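Side-chain contact in TRAP dicarboxylate ABC transporter, substrate-binding protein (Roseobacter denitrificans, PDB 4OVQ), which binds beta-D-glucuronate in the periplasm, probably to deliver it to a TRAP transport system: residues H113-L118 with Y264-W269. Sequence-based numbering, arbitrary orientation.
Sequences HMFRVL and YQRDLW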
loop_
_atom_site.group_PDB
_atom_site.type_symbol
_atom_site.label_atom_id
_atom_site.label_comp_id
_atom_site.label_asym_id
_atom_site.label_seq_id
_atom_site.Cartn_x
_atom_site.Cartn_y
_atom_site.Cartn_z
ATOM N N HIS A 113 9.462 11.824 -3.259
ATOM C CA HIS A 113 8.801 12.797 -2.390
ATOM C C HIS A 113 8.182 12.142 -1.144
ATOM O O HIS A 113 8.355 12.635 -0.033
ATOM C CB HIS A 113 7.720 13.541 -3.165
ATOM C CG HIS A 113 7.035 14.611 -2.375
ATOM N ND1 HIS A 113 5.666 14.744 -2.329
ATOM C CD2 HIS A 113 7.531 15.609 -1.607
ATOM C CE1 HIS A 113 5.345 15.766 -1.558
ATOM N NE2 HIS A 113 6.460 16.311 -1.110
HETATM N N MSE A 114 7.460 11.037 -1.330
HETATM C CA MSE A 114 6.842 10.325 -0.207
HETATM C C MSE A 114 7.875 9.978 0.860
HETATM O O MSE A 114 7.633 10.159 2.055
HETATM C CB MSE A 114 6.153 9.041 -0.710
HETATM C CG MSE A 114 5.688 8.003 0.388
HETATM SE SE MSE A 114 5.038 6.412 -0.542
HETATM C CE MSE A 114 6.726 5.392 -0.444
ATOM N N PHE A 115 9.003 9.436 0.435
ATOM C CA PHE A 115 9.982 8.966 1.388
ATOM C C PHE A 115 10.559 10.163 2.125
ATOM O O PHE A 115 10.774 10.093 3.328
ATOM C CB PHE A 115 11.053 8.118 0.710
ATOM C CG PHE A 115 10.665 6.665 0.543
ATOM C CD1 PHE A 115 10.542 5.839 1.653
ATOM C CD2 PHE A 115 10.445 6.129 -0.708
ATOM C CE1 PHE A 115 10.201 4.507 1.518
ATOM C CE2 PHE A 115 10.105 4.791 -0.850
ATOM C CZ PHE A 115 9.997 3.981 0.265
ATOM N N ARG A 116 10.757 11.270 1.410
ATOM C CA ARG A 116 11.218 12.505 2.051
ATOM C C ARG A 116 10.222 12.925 3.127
ATOM O O ARG A 116 10.596 13.259 4.241
ATOM C CB ARG A 116 11.454 13.622 1.025
ATOM C CG ARG A 116 12.728 13.414 0.205
ATOM C CD ARG A 116 13.208 14.679 -0.502
ATOM N NE ARG A 116 12.222 15.184 -1.452
ATOM C CZ ARG A 116 12.068 14.731 -2.693
ATOM N NH1 ARG A 116 12.828 13.746 -3.160
ATOM N NH2 ARG A 116 11.141 15.258 -3.467
ATOM N N VAL A 117 8.938 12.837 2.809
ATOM C CA VAL A 117 7.892 13.158 3.768
ATOM C C VAL A 117 7.875 12.205 4.966
ATOM O O VAL A 117 7.667 12.630 6.111
ATOM C CB VAL A 117 6.524 13.155 3.081
ATOM C CG1 VAL A 117 5.427 13.266 4.096
ATOM C CG2 VAL A 117 6.445 14.304 2.074
ATOM N N LEU A 118 8.099 10.914 4.712
ATOM C CA LEU A 118 8.079 9.906 5.776
ATOM C C LEU A 118 9.283 9.941 6.720
ATOM O O LEU A 118 9.176 9.485 7.862
ATOM C CB LEU A 118 7.999 8.498 5.180
ATOM C CG LEU A 118 6.676 8.114 4.534
ATOM C CD1 LEU A 118 6.787 6.721 3.924
ATOM C CD2 LEU A 118 5.551 8.144 5.544
ATOM N N TYR A 264 16.746 -3.125 1.604
ATOM C CA TYR A 264 16.816 -4.176 0.581
ATOM C C TYR A 264 15.552 -4.205 -0.290
ATOM O O TYR A 264 15.607 -4.241 -1.517
ATOM C CB TYR A 264 17.045 -5.510 1.303
ATOM C CG TYR A 264 17.245 -6.732 0.441
ATOM C CD1 TYR A 264 18.092 -6.722 -0.670
ATOM C CD2 TYR A 264 16.598 -7.913 0.765
ATOM C CE1 TYR A 264 18.273 -7.867 -1.431
ATOM C CE2 TYR A 264 16.780 -9.048 0.025
ATOM C CZ TYR A 264 17.607 -9.023 -1.069
ATOM O OH TYR A 264 17.758 -10.193 -1.791
ATOM N N GLN A 265 14.394 -4.126 0.372
ATOM C CA GLN A 265 13.113 -4.095 -0.320
ATOM C C GLN A 265 13.064 -2.977 -1.353
ATOM O O GLN A 265 12.564 -3.158 -2.474
ATOM C CB GLN A 265 11.950 -3.942 0.677
ATOM C CG GLN A 265 10.563 -4.162 0.055
ATOM C CD GLN A 265 9.933 -2.896 -0.536
ATOM O OE1 GLN A 265 10.394 -1.796 -0.283
ATOM N NE2 GLN A 265 8.892 -3.064 -1.329
ATOM N N ARG A 266 13.601 -1.830 -0.971
ATOM C CA ARG A 266 13.569 -0.687 -1.863
ATOM C C ARG A 266 14.455 -0.936 -3.086
ATOM O O ARG A 266 14.042 -0.626 -4.217
ATOM C CB ARG A 266 13.869 0.588 -1.108
ATOM C CG ARG A 266 12.691 0.947 -0.203
ATOM C CD ARG A 266 12.986 2.004 0.795
ATOM N NE ARG A 266 13.494 3.216 0.194
ATOM C CZ ARG A 266 13.956 4.241 0.897
ATOM N NH1 ARG A 266 14.416 5.317 0.260
ATOM N NH2 ARG A 266 13.967 4.190 2.231
ATOM N N ASP A 267 15.606 -1.585 -2.883
ATOM C CA ASP A 267 16.456 -1.983 -4.024
ATOM C C ASP A 267 15.754 -3.021 -4.906
ATOM O O ASP A 267 15.794 -2.940 -6.143
ATOM C CB ASP A 267 17.781 -2.566 -3.526
ATOM C CG ASP A 267 18.665 -1.531 -2.855
ATOM O OD1 ASP A 267 18.480 -0.311 -3.094
ATOM O OD2 ASP A 267 19.573 -1.932 -2.081
ATOM N N LEU A 268 15.139 -4.021 -4.288
ATOM C CA LEU A 268 14.399 -5.037 -5.048
ATOM C C LEU A 268 13.247 -4.379 -5.806
ATOM O O LEU A 268 12.965 -4.706 -6.956
ATOM C CB LEU A 268 13.848 -6.149 -4.145
ATOM C CG LEU A 268 14.865 -7.018 -3.412
ATOM C CD1 LEU A 268 14.150 -8.024 -2.502
ATOM C CD2 LEU A 268 15.756 -7.723 -4.438
ATOM N N TRP A 269 12.557 -3.467 -5.130
ATOM C CA TRP A 269 11.363 -2.832 -5.694
ATOM C C TRP A 269 11.661 -2.104 -7.002
ATOM O O TRP A 269 10.946 -2.274 -7.994
ATOM C CB TRP A 269 10.732 -1.850 -4.690
ATOM C CG TRP A 269 9.487 -1.279 -5.284
ATOM C CD1 TRP A 269 9.339 -0.054 -5.877
ATOM C CD2 TRP A 269 8.230 -1.945 -5.409
ATOM N NE1 TRP A 269 8.050 0.079 -6.366
ATOM C CE2 TRP A 269 7.362 -1.075 -6.100
ATOM C CE3 TRP A 269 7.769 -3.199 -5.033
ATOM C CZ2 TRP A 269 6.034 -1.418 -6.399
ATOM C CZ3 TRP A 269 6.470 -3.545 -5.340
ATOM C CH2 TRP A 269 5.609 -2.638 -6.008
#
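Phe115 and Arg266 reach toward each other from two helices and slide past one another, so that the guanidinium of Arg266 comes to lie flat on one face of the phenyl ring. The two planes are only 10° apart. Arg266 CZ sits 3.8 Å from the centroid of the Phe115 ring, almost on the ring normal: a stacked cation-pi pair in which the charge is directly over the pi cloud. The antiparallel run of the side chains sets which atoms meet. Arg266 NE and CD each approach Phe115 CZ, at the far end of the ring, to 3.6 Å, while Arg266 NH1 extends back over the ring's root, 4.0 Å from Phe115 CG. A bend at chi3 of Arg266 (55°) in an otherwise extended chain lays the guanidinium along the ring. On the opposite face, CE of selenomethionine Met114 sits near the rim, so a methyl and a cation flank the ring. With the nearest CA atoms, of Phe115 and Arg266, 10.8 Å apart, this pair alone bridges the two segments. A leucine in place of Arg266 has no charge or flat group to offer, and the exchange would probably leave that face of Phe115 without its stacking partner. The contact links helix 111-118 to the long helix 248-282; Phe115 also touches Trp140 on strand 135-141, an outermost strand of the five-stranded sheet, whereas Gln265 and Leu268 pack on helix 37-52.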